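Local coordinates for protein monomethylamine methyltransferase MtmB1 (Methanosarcina barkeri, PDB 1NTH) that catalyses transfer of the methyl group of monomethylamine to the corrinoid cofactor of its partner protein MtmC, an early step of methanogenesis from methylamine, at residues D8-F12 with I243-A247; F102-T106 with C224-H228; Q232-L236 with A280-A285; I255-Q260 with S289-L295; I328-Y334 with R361-V367. All blocks are in the same frame, centred on the assembly; numbering follows the deposited sequence.

Interaction 1 of 5, residues D8-F12 with I243-A247; sequences DCYDF and ISVIA
An N-terminal helix, opened by a capping box, packs its first turn against helix 240-251, one of the outer helices of the TIM barrel. Asp8 precedes the helix in an extended conformation (phi/psi -147/177) as its N-cap. With chi1 near +60°, its OD1 accepts from Asp11 N at 3.1 Å and, weakly, from Tyr10 N at 3.0 Å, while Asp8 N gives a reciprocal bond to Asp11 OD2 (3.1 Å). Two short acidic side chains suit this place, since they can reach amide hydrogens left without helical acceptors; Lys5 forms salt bridges with both, and Arg165 of a second subunit with Asp8. Cys9, in the p rotamer, comes closest by backbone, its CA 5.7 Å from that of Ile243. Small enough for this close approach, it sets CB 3.8 Å from Ile243 CG2 and 3.9 Å from Ile246 CG2, with SG 4.0 Å from Ala247 CB. Tyr10 starts out away from helix 240-251, but its m rotamer brings the ring back beside Ala247, and its other neighbours include Tyr175 of the second subunit. Asp11 completes the box. Phe12 (t) directs its ring to Ile243, with CD2 3.6 Å from Ile243 CD1. The polar link is indirect: one water lies 2.7 Å from Tyr10 OH and donates to Ala247 O at 2.8 Å.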
# COMPACT_ATOMS: atom_id res chain seq x y z
N ASP A 8 -23.42 2.49 -21.67
CA ASP A 8 -22.63 3.22 -20.68
C ASP A 8 -22.63 4.72 -20.98
O ASP A 8 -23.19 5.16 -21.99
CB ASP A 8 -21.19 2.68 -20.58
CG ASP A 8 -20.45 2.73 -21.90
OD1 ASP A 8 -20.69 3.66 -22.70
OD2 ASP A 8 -19.59 1.85 -22.13
N CYS A 9 -21.99 5.49 -20.10
CA CYS A 9 -21.92 6.94 -20.24
C CYS A 9 -21.36 7.41 -21.58
O CYS A 9 -21.69 8.49 -22.06
CB CYS A 9 -21.10 7.54 -19.09
SG CYS A 9 -19.43 6.86 -18.92
N TYR A 10 -20.50 6.59 -22.18
CA TYR A 10 -19.90 6.95 -23.46
C TYR A 10 -20.96 6.88 -24.56
O TYR A 10 -21.00 7.74 -25.44
CB TYR A 10 -18.72 6.03 -23.78
CG TYR A 10 -17.68 6.06 -22.69
CD1 TYR A 10 -17.60 5.04 -21.74
CD2 TYR A 10 -16.81 7.14 -22.57
CE1 TYR A 10 -16.69 5.10 -20.69
CE2 TYR A 10 -15.88 7.20 -21.52
CZ TYR A 10 -15.83 6.18 -20.59
OH TYR A 10 -14.94 6.26 -19.54
N ASP A 11 -21.80 5.86 -24.51
CA ASP A 11 -22.87 5.72 -25.49
C ASP A 11 -23.84 6.87 -25.30
O ASP A 11 -24.41 7.39 -26.26
CB ASP A 11 -23.63 4.40 -25.30
CG ASP A 11 -22.77 3.19 -25.54
OD1 ASP A 11 -22.15 3.10 -26.62
OD2 ASP A 11 -22.72 2.32 -24.65
N PHE A 12 -24.05 7.26 -24.04
CA PHE A 12 -24.97 8.35 -23.76
C PHE A 12 -24.49 9.62 -24.44
O PHE A 12 -25.26 10.31 -25.12
CB PHE A 12 -25.07 8.61 -22.25
CG PHE A 12 -26.22 9.52 -21.90
CD1 PHE A 12 -27.46 8.99 -21.58
CD2 PHE A 12 -26.07 10.90 -21.96
CE1 PHE A 12 -28.55 9.82 -21.33
CE2 PHE A 12 -27.15 11.74 -21.71
CZ PHE A 12 -28.39 11.20 -21.40
N ILE A 243 -22.20 13.14 -16.82
CA ILE A 243 -21.70 12.06 -17.67
C ILE A 243 -20.18 11.91 -17.56
O ILE A 243 -19.66 10.78 -17.57
CB ILE A 243 -22.11 12.32 -19.15
CG1 ILE A 243 -23.64 12.37 -19.26
CG2 ILE A 243 -21.56 11.22 -20.05
CD1 ILE A 243 -24.35 11.12 -18.78
N SER A 244 -19.47 13.02 -17.47
CA SER A 244 -18.01 12.97 -17.33
C SER A 244 -17.64 12.49 -15.93
O SER A 244 -16.66 11.77 -15.77
CB SER A 244 -17.39 14.34 -17.58
OG SER A 244 -17.29 14.59 -18.97
N VAL A 245 -18.42 12.89 -14.93
CA VAL A 245 -18.14 12.46 -13.56
C VAL A 245 -18.30 10.95 -13.46
O VAL A 245 -17.51 10.27 -12.79
CB VAL A 245 -19.08 13.16 -12.56
CG1 VAL A 245 -18.97 12.51 -11.19
CG2 VAL A 245 -18.72 14.64 -12.46
N ILE A 246 -19.31 10.41 -14.14
CA ILE A 246 -19.54 8.97 -14.14
C ILE A 246 -18.34 8.23 -14.73
O ILE A 246 -17.91 7.22 -14.19
CB ILE A 246 -20.80 8.61 -14.96
CG1 ILE A 246 -22.05 9.08 -14.21
CG2 ILE A 246 -20.85 7.10 -15.22
CD1 ILE A 246 -23.29 9.22 -15.10
N ALA A 247 -17.80 8.75 -15.83
CA ALA A 247 -16.65 8.13 -16.47
C ALA A 247 -15.47 8.07 -15.51
O ALA A 247 -14.69 7.12 -15.51
CB ALA A 247 -16.26 8.90 -17.72
O HOH W 1 -14.73 4.90 -17.24

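Interaction 2 of 5, residues F102-T106 with C224-H228; sequences FVLGT and CTDSH
Residues 102-104 run as an extended strand, which Gly105 and Thr106 leave as loop; opposite them, 224-226 are irregular and lead into strand 227-231. Leu104 and Thr225 are in closest register, their CA atoms 5.0 Å apart. One backbone hydrogen bond joins the segments, from Gly105 N to Thr225 O (3.0 Å, 165° at the hydrogen), and Leu104 CA adds a CA-H...O contact of 3.4 Å to the same Thr225 O. Gly105 has phi/psi of 83/-177, where a CB would be forced against the preceding carbonyl oxygen, so glycine fits here. Leu104 (m, t) leaves its backbone sideways, yet its CD2 reaches to 3.5 Å from Ser227 OG; that hydroxyl has its polar partner in Trp293 NE1. Thr225 turns its side chain toward the other segment in the p rotamer, which puts its OG1 3.5 Å from Thr106 CG2 near the more exposed end of the contact. Asp226 has its CA-to-CB bond directed away, and its carboxylate forms a salt bridge with Lys188, a buried charge thus balanced. Phe102 lays its ring against Trp293 and Leu329. The strand 102-104 belongs to the two-stranded antiparallel hairpin with 111-114, and this contact joins that hairpin to the N-terminal approach of barrel strand 227-231: a small accessory sheet docked on the strand-start end of a TIM barrel.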
# COMPACT_ATOMS: atom_id res chain seq x y z
N PHE A 102 -22.11 -4.94 -1.85
CA PHE A 102 -20.82 -4.26 -1.79
C PHE A 102 -20.50 -3.89 -0.35
O PHE A 102 -21.35 -3.98 0.53
CB PHE A 102 -20.79 -3.02 -2.70
CG PHE A 102 -21.85 -2.00 -2.40
CD1 PHE A 102 -21.68 -1.06 -1.39
CD2 PHE A 102 -23.04 -1.98 -3.13
CE1 PHE A 102 -22.67 -0.11 -1.12
CE2 PHE A 102 -24.03 -1.03 -2.87
CZ PHE A 102 -23.84 -0.10 -1.86
N VAL A 103 -19.25 -3.49 -0.13
CA VAL A 103 -18.78 -3.11 1.19
C VAL A 103 -18.45 -1.62 1.22
O VAL A 103 -17.86 -1.09 0.28
CB VAL A 103 -17.52 -3.90 1.58
CG1 VAL A 103 -16.94 -3.37 2.89
CG2 VAL A 103 -17.85 -5.38 1.71
N LEU A 104 -18.86 -0.95 2.30
CA LEU A 104 -18.56 0.47 2.47
C LEU A 104 -17.65 0.59 3.68
O LEU A 104 -17.82 -0.13 4.67
CB LEU A 104 -19.85 1.27 2.72
CG LEU A 104 -20.82 1.37 1.55
CD1 LEU A 104 -22.09 2.09 1.99
CD2 LEU A 104 -20.15 2.11 0.39
N GLY A 105 -16.68 1.49 3.61
CA GLY A 105 -15.76 1.67 4.72
C GLY A 105 -14.64 0.64 4.68
O GLY A 105 -14.57 -0.18 3.76
N THR A 106 -13.78 0.67 5.69
CA THR A 106 -12.65 -0.23 5.76
C THR A 106 -12.36 -0.66 7.19
O THR A 106 -12.91 -0.10 8.14
CB THR A 106 -11.37 0.44 5.19
OG1 THR A 106 -11.08 1.61 5.96
CG2 THR A 106 -11.57 0.82 3.73
N CYS A 224 -12.27 4.27 -3.10
CA CYS A 224 -13.24 3.37 -3.73
C CYS A 224 -14.28 2.73 -2.82
O CYS A 224 -15.31 2.27 -3.30
CB CYS A 224 -12.52 2.29 -4.55
SG CYS A 224 -11.60 1.09 -3.57
N THR A 225 -14.02 2.70 -1.51
CA THR A 225 -14.95 2.12 -0.56
C THR A 225 -15.98 3.11 -0.02
O THR A 225 -16.70 2.83 0.94
CB THR A 225 -14.19 1.50 0.63
OG1 THR A 225 -13.24 2.44 1.12
CG2 THR A 225 -13.47 0.24 0.19
N ASP A 226 -16.02 4.29 -0.65
CA ASP A 226 -16.99 5.32 -0.28
C ASP A 226 -17.99 5.42 -1.42
O ASP A 226 -17.67 5.05 -2.55
CB ASP A 226 -16.31 6.68 -0.11
CG ASP A 226 -15.31 6.70 1.02
OD1 ASP A 226 -15.65 6.24 2.13
OD2 ASP A 226 -14.18 7.19 0.80
N SER A 227 -19.20 5.90 -1.13
CA SER A 227 -20.22 6.05 -2.17
C SER A 227 -19.98 7.37 -2.90
O SER A 227 -19.91 8.43 -2.27
CB SER A 227 -21.62 6.05 -1.57
OG SER A 227 -21.97 4.76 -1.08
N HIS A 228 -19.86 7.30 -4.23
CA HIS A 228 -19.61 8.46 -5.07
C HIS A 228 -20.89 8.91 -5.75
O HIS A 228 -21.48 8.19 -6.54
CB HIS A 228 -18.54 8.12 -6.10
CG HIS A 228 -17.23 7.78 -5.47
ND1 HIS A 228 -16.10 8.56 -5.62
CD2 HIS A 228 -16.89 6.78 -4.61
CE1 HIS A 228 -15.13 8.06 -4.88
NE2 HIS A 228 -15.58 6.99 -4.26

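Interaction 3 of 5, residues Q232-L236 with A280-A285; sequences QLNEL and ATHINA
Gln232 stretches its side chain (m, t) across to helix 271-288, where the amide lies over the turn between Thr281 and Ala285. Both ends of that amide are used: OE1 accepts from Asn284 ND2 at 3.0 Å (163°), and NE2 donates to Thr281 O at 3.1 Å (159°). Thr281 O also receives the helical bond from Ala285 N (3.1 Å), so the glutamine adds a second donor to it. A primary amide suits this buried place because it offers donor and acceptor together; the other hydrogen of NE2 goes to Asp258. Asn284 (t) holds its own amide toward Gln232 and pairs its OD1 with Tyr86. Residues 232-236 form an irregular loop with a cis peptide before Glu235, and Leu236 has left-handed backbone angles (50/58). The loop thereby returns to the helix, with Leu236 CA 6.6 Å from Thr281 CA. Leu236 CD1 packs 3.8 Å from Thr281 CG2 and 4.4 Å from Ala280 CB, small side chains that leave room for the leucine. The loop follows barrel strand 227-231 and leads to strand 237-238, while helix 271-288 covers the barrel between strands 255-259 and 293-300, with helix 56-73 packing against both Leu236 and Ala280.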
# COMPACT_ATOMS: atom_id res chain seq x y z
N GLN A 232 -29.05 12.91 -10.96
CA GLN A 232 -29.90 13.00 -12.14
C GLN A 232 -30.73 14.26 -11.94
O GLN A 232 -30.90 14.72 -10.81
CB GLN A 232 -30.85 11.81 -12.23
CG GLN A 232 -30.20 10.47 -12.54
CD GLN A 232 -31.23 9.40 -12.86
OE1 GLN A 232 -32.05 9.58 -13.76
NE2 GLN A 232 -31.19 8.29 -12.13
N LEU A 233 -31.24 14.82 -13.03
CA LEU A 233 -32.06 16.03 -12.93
C LEU A 233 -33.55 15.67 -12.98
O LEU A 233 -33.90 14.49 -13.06
CB LEU A 233 -31.69 17.00 -14.05
CG LEU A 233 -30.20 17.38 -14.10
CD1 LEU A 233 -29.96 18.40 -15.20
CD2 LEU A 233 -29.77 17.95 -12.75
N ASN A 234 -34.41 16.68 -12.94
CA ASN A 234 -35.86 16.45 -12.96
C ASN A 234 -36.51 16.89 -14.27
O ASN A 234 -36.39 18.05 -14.64
CB ASN A 234 -36.52 17.22 -11.82
CG ASN A 234 -36.03 16.78 -10.46
OD1 ASN A 234 -34.88 17.01 -10.10
ND2 ASN A 234 -36.90 16.14 -9.70
N GLU A 235 -37.18 15.98 -14.99
CA GLU A 235 -37.34 14.56 -14.65
C GLU A 235 -36.81 13.81 -15.88
O GLU A 235 -37.00 14.28 -17.01
CB GLU A 235 -38.81 14.20 -14.45
CG GLU A 235 -39.56 15.00 -13.39
CD GLU A 235 -39.05 14.75 -11.98
OE1 GLU A 235 -38.30 13.78 -11.77
OE2 GLU A 235 -39.42 15.53 -11.07
N LEU A 236 -36.18 12.65 -15.68
CA LEU A 236 -35.59 11.87 -16.78
C LEU A 236 -34.76 12.84 -17.59
O LEU A 236 -34.95 13.02 -18.80
CB LEU A 236 -36.68 11.23 -17.66
CG LEU A 236 -37.25 9.91 -17.15
CD1 LEU A 236 -38.03 10.13 -15.86
CD2 LEU A 236 -38.15 9.29 -18.21
N ALA A 280 -38.77 4.60 -13.17
CA ALA A 280 -37.97 4.81 -14.37
C ALA A 280 -36.57 5.32 -14.04
O ALA A 280 -35.60 4.92 -14.70
CB ALA A 280 -38.68 5.80 -15.30
N THR A 281 -36.44 6.19 -13.05
CA THR A 281 -35.12 6.72 -12.70
C THR A 281 -34.28 5.73 -11.90
O THR A 281 -33.05 5.81 -11.93
CB THR A 281 -35.21 8.10 -11.99
OG1 THR A 281 -35.95 7.99 -10.77
CG2 THR A 281 -35.91 9.11 -12.90
N HIS A 282 -34.93 4.80 -11.20
CA HIS A 282 -34.20 3.76 -10.46
C HIS A 282 -33.53 2.89 -11.53
O HIS A 282 -32.37 2.50 -11.41
CB HIS A 282 -35.14 2.88 -9.63
CG HIS A 282 -35.39 3.38 -8.24
ND1 HIS A 282 -36.14 4.51 -7.97
CD2 HIS A 282 -35.01 2.89 -7.04
CE1 HIS A 282 -36.21 4.69 -6.67
NE2 HIS A 282 -35.53 3.72 -6.07
N ILE A 283 -34.28 2.60 -12.59
CA ILE A 283 -33.76 1.79 -13.69
C ILE A 283 -32.68 2.56 -14.46
O ILE A 283 -31.64 2.00 -14.81
CB ILE A 283 -34.90 1.38 -14.67
CG1 ILE A 283 -35.89 0.46 -13.95
CG2 ILE A 283 -34.32 0.68 -15.88
CD1 ILE A 283 -37.16 0.15 -14.76
N ASN A 284 -32.91 3.84 -14.71
CA ASN A 284 -31.93 4.64 -15.44
C ASN A 284 -30.59 4.70 -14.70
O ASN A 284 -29.54 4.81 -15.32
CB ASN A 284 -32.46 6.07 -15.66
CG ASN A 284 -31.62 6.85 -16.64
OD1 ASN A 284 -31.36 6.38 -17.75
ND2 ASN A 284 -31.19 8.05 -16.25
N ALA A 285 -30.64 4.61 -13.38
CA ALA A 285 -29.43 4.65 -12.56
C ALA A 285 -28.43 3.57 -12.95
O ALA A 285 -27.23 3.84 -13.06
CB ALA A 285 -29.79 4.51 -11.08

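Interaction 4 of 5, residues I255-Q260 with S289-L295; sequences IIMDEQ and SSASWHL
Strands 255-259 and 293-295 are parallel neighbours in the TIM barrel, joined by a beta-alpha-beta crossover through helix 271-288; their axes come within 4.5 Å at -35°. Met257 pairs with Trp293, Asp258 with His294 and Glu259 with Leu295. The ladder runs from Trp293 N to Ile256 O (3.2 Å), Asp258 N to Trp293 O (3.1 Å), Leu295 N to Asp258 O (2.7 Å) and Gln260 N to Leu295 O (3.0 Å). On one face Met257, flexible and polarisable, bulges into the hollow between Trp293 and Leu295: CG sits 3.4 Å above the centroid of the indole six-membered ring, a CH-pi contact, and SD is 3.7 Å from Leu295 CB. Ile255 CG2 lies at the indole's edge, near its plane, 4.1 Å from Trp293 CD1. Small Ala291 leaves a notch for Asp258, the CB atoms 3.6 Å apart. On the face bearing Asp258 and His294, the buried carboxylate of Asp258 is well satisfied, taking Ser289 OG on OD1 (2.7 Å) and His294 ND1 on OD2 (2.7 Å).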
# COMPACT_ATOMS: atom_id res chain seq x y z
N ILE A 255 -17.35 2.95 -5.89
CA ILE A 255 -18.74 2.53 -5.69
C ILE A 255 -19.53 3.77 -6.11
O ILE A 255 -19.26 4.87 -5.62
CB ILE A 255 -19.02 2.22 -4.20
CG1 ILE A 255 -18.32 0.92 -3.80
CG2 ILE A 255 -20.53 2.12 -3.97
CD1 ILE A 255 -18.77 -0.30 -4.57
N ILE A 256 -20.48 3.59 -7.02
CA ILE A 256 -21.26 4.71 -7.53
C ILE A 256 -22.69 4.77 -6.99
O ILE A 256 -23.43 3.79 -7.05
CB ILE A 256 -21.33 4.67 -9.07
CG1 ILE A 256 -19.93 4.84 -9.66
CG2 ILE A 256 -22.27 5.76 -9.59
CD1 ILE A 256 -19.87 4.69 -11.17
N MET A 257 -23.05 5.94 -6.47
CA MET A 257 -24.40 6.16 -5.97
C MET A 257 -25.07 7.19 -6.88
O MET A 257 -24.70 8.36 -6.87
CB MET A 257 -24.41 6.68 -4.53
CG MET A 257 -25.83 6.91 -4.00
SD MET A 257 -25.94 8.12 -2.67
CE MET A 257 -25.88 9.65 -3.63
N ASP A 258 -26.02 6.73 -7.68
CA ASP A 258 -26.77 7.62 -8.56
C ASP A 258 -27.97 8.08 -7.74
O ASP A 258 -28.56 7.28 -7.01
CB ASP A 258 -27.23 6.85 -9.80
CG ASP A 258 -28.29 7.59 -10.59
OD1 ASP A 258 -27.95 8.19 -11.64
OD2 ASP A 258 -29.46 7.59 -10.16
N GLU A 259 -28.33 9.35 -7.83
CA GLU A 259 -29.47 9.84 -7.07
C GLU A 259 -30.44 10.61 -7.95
O GLU A 259 -30.05 11.20 -8.96
CB GLU A 259 -29.03 10.74 -5.92
CG GLU A 259 -28.41 12.05 -6.35
CD GLU A 259 -28.10 12.95 -5.18
OE1 GLU A 259 -27.69 14.11 -5.41
OE2 GLU A 259 -28.26 12.50 -4.02
N GLN A 260 -31.72 10.58 -7.58
CA GLN A 260 -32.74 11.32 -8.30
C GLN A 260 -33.82 11.61 -7.27
O GLN A 260 -34.17 10.76 -6.45
CB GLN A 260 -33.31 10.53 -9.48
CG GLN A 260 -33.88 11.42 -10.59
CD GLN A 260 -35.34 11.79 -10.38
OE1 GLN A 260 -35.76 12.91 -10.69
NE2 GLN A 260 -36.13 10.85 -9.88
N SER A 289 -25.84 5.65 -15.43
CA SER A 289 -24.79 5.93 -14.45
C SER A 289 -23.96 4.75 -13.96
O SER A 289 -23.06 4.95 -13.15
CB SER A 289 -25.41 6.61 -13.23
OG SER A 289 -26.13 7.77 -13.60
N SER A 290 -24.24 3.55 -14.45
CA SER A 290 -23.50 2.36 -14.02
C SER A 290 -23.49 2.32 -12.49
O SER A 290 -22.52 1.88 -11.87
CB SER A 290 -22.06 2.39 -14.54
OG SER A 290 -22.02 2.34 -15.95
N ALA A 291 -24.59 2.76 -11.89
CA ALA A 291 -24.69 2.82 -10.43
C ALA A 291 -24.56 1.49 -9.69
O ALA A 291 -25.00 0.45 -10.17
CB ALA A 291 -26.01 3.48 -10.04
N SER A 292 -23.95 1.57 -8.51
CA SER A 292 -23.82 0.41 -7.63
C SER A 292 -25.13 0.39 -6.85
O SER A 292 -25.65 -0.66 -6.52
CB SER A 292 -22.64 0.60 -6.66
OG SER A 292 -21.41 0.62 -7.36
N TRP A 293 -25.63 1.58 -6.53
CA TRP A 293 -26.91 1.72 -5.84
C TRP A 293 -27.53 3.06 -6.19
O TRP A 293 -26.85 3.97 -6.66
CB TRP A 293 -26.77 1.54 -4.32
CG TRP A 293 -25.97 2.56 -3.54
CD1 TRP A 293 -24.61 2.65 -3.45
CD2 TRP A 293 -26.50 3.54 -2.64
NE1 TRP A 293 -24.25 3.60 -2.53
CE2 TRP A 293 -25.39 4.17 -2.02
CE3 TRP A 293 -27.79 3.94 -2.28
CZ2 TRP A 293 -25.54 5.18 -1.06
CZ3 TRP A 293 -27.94 4.95 -1.33
CH2 TRP A 293 -26.82 5.56 -0.73
N HIS A 294 -28.84 3.16 -5.99
CA HIS A 294 -29.57 4.38 -6.32
C HIS A 294 -30.23 5.00 -5.10
O HIS A 294 -30.90 4.31 -4.32
CB HIS A 294 -30.64 4.09 -7.37
CG HIS A 294 -31.53 5.25 -7.67
ND1 HIS A 294 -31.10 6.33 -8.43
CD2 HIS A 294 -32.80 5.53 -7.30
CE1 HIS A 294 -32.08 7.22 -8.51
NE2 HIS A 294 -33.12 6.76 -7.84
N LEU A 295 -30.05 6.31 -4.95
CA LEU A 295 -30.63 7.04 -3.84
C LEU A 295 -31.85 7.82 -4.34
O LEU A 295 -31.74 8.64 -5.25
CB LEU A 295 -29.62 8.02 -3.26
CG LEU A 295 -30.12 8.84 -2.07
CD1 LEU A 295 -30.30 7.94 -0.85
CD2 LEU A 295 -29.13 9.93 -1.77
O HOH W 2 -35.40 8.23 -7.68

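Interaction 5 of 5, residues I328-Y334 with R361-V367; sequences ILSGNQY and REILSGV
Backbone hydrogen bonds form a parallel ladder: Ile363 N to Ser330 O (3.2 Å), Asn332 N to Ile363 O (3.1 Å, this oxygen less certain in place), Ser365 N to Asn332 O (2.9 Å) and Tyr334 N to Ser365 O (3.0 Å). Gly331 pairs with Ile363, Asn332 with Leu364 and Gln333 with Ser365; the axes cross at -23°. Gly331 suits the tight 4.3 Å between its CA and Ile363 CA, which leaves little room for a side chain. These strands and helix 343-359 make a beta-alpha-beta unit of the TIM barrel, and Ser365 OG hydrogen-bonds pyrrolysine at position 202 and Gln127. Among polar side chains, Glu362 OE1 accepts from Ser330 N (2.7 Å); a water 2.6 Å from Glu362 OE1 links it to Ile328 O and Ser330 OG (2.9 Å each). Arg361 NH1 reaches Ser330 OG weakly (3.1 Å), its guanidinium lying over Asn332 CB and its NH2 salt-bridged to Asp296. Apolar packing gathers on long Tyr334: CE1 is 4.0 Å from Leu364 CB and CB 4.1 Å from Val367 CG1.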
# COMPACT_ATOMS: atom_id res chain seq x y z
N ILE A 328 -31.84 -4.32 -7.80
CA ILE A 328 -31.24 -3.00 -7.66
C ILE A 328 -31.17 -2.57 -6.20
O ILE A 328 -32.19 -2.57 -5.50
CB ILE A 328 -32.05 -1.93 -8.45
CG1 ILE A 328 -31.99 -2.24 -9.95
CG2 ILE A 328 -31.48 -0.54 -8.17
CD1 ILE A 328 -32.87 -1.32 -10.80
N LEU A 329 -29.98 -2.22 -5.73
CA LEU A 329 -29.80 -1.77 -4.36
C LEU A 329 -30.18 -0.29 -4.30
O LEU A 329 -29.82 0.48 -5.19
CB LEU A 329 -28.35 -1.96 -3.92
CG LEU A 329 -27.88 -3.42 -3.91
CD1 LEU A 329 -26.36 -3.48 -3.72
CD2 LEU A 329 -28.60 -4.18 -2.81
N SER A 330 -30.90 0.12 -3.26
CA SER A 330 -31.33 1.51 -3.17
C SER A 330 -31.41 2.09 -1.77
O SER A 330 -31.30 1.39 -0.77
CB SER A 330 -32.70 1.67 -3.84
OG SER A 330 -33.71 1.10 -3.03
N GLY A 331 -31.62 3.40 -1.72
CA GLY A 331 -31.73 4.08 -0.44
C GLY A 331 -32.65 5.26 -0.61
O GLY A 331 -33.11 5.54 -1.72
N ASN A 332 -32.95 5.96 0.48
CA ASN A 332 -33.80 7.14 0.42
C ASN A 332 -33.16 8.22 1.29
O ASN A 332 -32.51 7.91 2.30
CB ASN A 332 -35.22 6.82 0.89
CG ASN A 332 -36.24 7.83 0.39
OD1 ASN A 332 -35.92 8.71 -0.41
ND2 ASN A 332 -37.48 7.70 0.85
N GLN A 333 -33.35 9.48 0.90
CA GLN A 333 -32.78 10.62 1.61
C GLN A 333 -33.85 11.38 2.39
O GLN A 333 -35.01 11.45 1.97
CB GLN A 333 -32.06 11.56 0.63
CG GLN A 333 -32.87 11.94 -0.58
CD GLN A 333 -32.04 12.71 -1.60
OE1 GLN A 333 -31.71 13.87 -1.39
NE2 GLN A 333 -31.71 12.06 -2.70
N TYR A 334 -33.44 11.95 3.52
CA TYR A 334 -34.34 12.63 4.46
C TYR A 334 -34.32 14.16 4.53
O TYR A 334 -33.31 14.75 4.88
CB TYR A 334 -34.07 12.09 5.87
CG TYR A 334 -34.40 10.62 6.04
CD1 TYR A 334 -33.84 9.65 5.21
CD2 TYR A 334 -35.31 10.21 7.02
CE1 TYR A 334 -34.19 8.31 5.33
CE2 TYR A 334 -35.66 8.87 7.15
CZ TYR A 334 -35.11 7.93 6.30
OH TYR A 334 -35.51 6.62 6.40
N ARG A 361 -35.80 -0.58 1.59
CA ARG A 361 -34.59 0.20 1.28
C ARG A 361 -33.38 -0.43 1.96
O ARG A 361 -33.48 -0.91 3.09
CB ARG A 361 -34.73 1.64 1.78
CG ARG A 361 -35.79 2.46 1.07
CD ARG A 361 -35.40 2.84 -0.35
NE ARG A 361 -36.48 3.57 -1.00
CZ ARG A 361 -36.47 3.97 -2.27
NH1 ARG A 361 -35.43 3.71 -3.05
NH2 ARG A 361 -37.52 4.60 -2.77
N GLU A 362 -32.24 -0.42 1.27
CA GLU A 362 -31.03 -0.98 1.85
C GLU A 362 -30.28 0.07 2.66
O GLU A 362 -29.57 -0.27 3.61
CB GLU A 362 -30.10 -1.52 0.75
CG GLU A 362 -30.50 -2.86 0.15
CD GLU A 362 -31.68 -2.77 -0.80
OE1 GLU A 362 -31.85 -1.73 -1.47
OE2 GLU A 362 -32.43 -3.76 -0.89
N ILE A 363 -30.42 1.33 2.28
CA ILE A 363 -29.73 2.42 2.96
C ILE A 363 -30.65 3.61 3.27
O ILE A 363 -31.46 4.01 2.44
CB ILE A 363 -28.55 2.93 2.10
CG1 ILE A 363 -27.55 1.80 1.85
CG2 ILE A 363 -27.87 4.11 2.79
CD1 ILE A 363 -26.45 2.15 0.86
N LEU A 364 -30.50 4.15 4.48
CA LEU A 364 -31.27 5.33 4.90
C LEU A 364 -30.23 6.44 5.03
O LEU A 364 -29.29 6.32 5.82
CB LEU A 364 -31.93 5.09 6.26
CG LEU A 364 -32.74 3.80 6.42
CD1 LEU A 364 -33.43 3.81 7.79
CD2 LEU A 364 -33.77 3.70 5.31
N SER A 365 -30.38 7.51 4.25
CA SER A 365 -29.42 8.61 4.27
C SER A 365 -30.06 9.89 4.82
O SER A 365 -30.81 10.57 4.12
CB SER A 365 -28.89 8.84 2.85
OG SER A 365 -27.69 9.59 2.84
N GLY A 366 -29.75 10.22 6.07
CA GLY A 366 -30.31 11.41 6.70
C GLY A 366 -29.45 11.94 7.83
O GLY A 366 -28.43 11.34 8.16
N VAL A 367 -29.87 13.02 8.49
CA VAL A 367 -31.13 13.71 8.20
C VAL A 367 -30.88 15.19 7.90
O VAL A 367 -30.24 15.89 8.68
CB VAL A 367 -32.08 13.62 9.42
CG1 VAL A 367 -33.34 14.42 9.17
CG2 VAL A 367 -32.40 12.15 9.71
O HOH W 3 -33.81 -1.80 -3.19

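How the interactions relate
Interactions 4 and 5 are successive rungs of the barrel wall, their centres about 11 Å apart and strands 293-300 and 330-333 adjacent, with His294 N probably hydrogen-bonded to Leu329 O (3.0 Å). Interaction 2 joins the same sheet one strand earlier, through 227-231 beside 255-259. Interaction 3, its centre about 10 Å from that of interaction 4, ties the loop after 227-231 to helix 271-288, while interaction 1 sits outermost, touching interaction 4 where Ile246 CD1 meets Ser289 OG (3.5 Å). Along the chain, interactions 1 and 3 interleave, as do 3 and 4; interaction 5 comes last. The set runs from a subunit interface at interaction 1 inward to the wall near pyrrolysine at interaction 5.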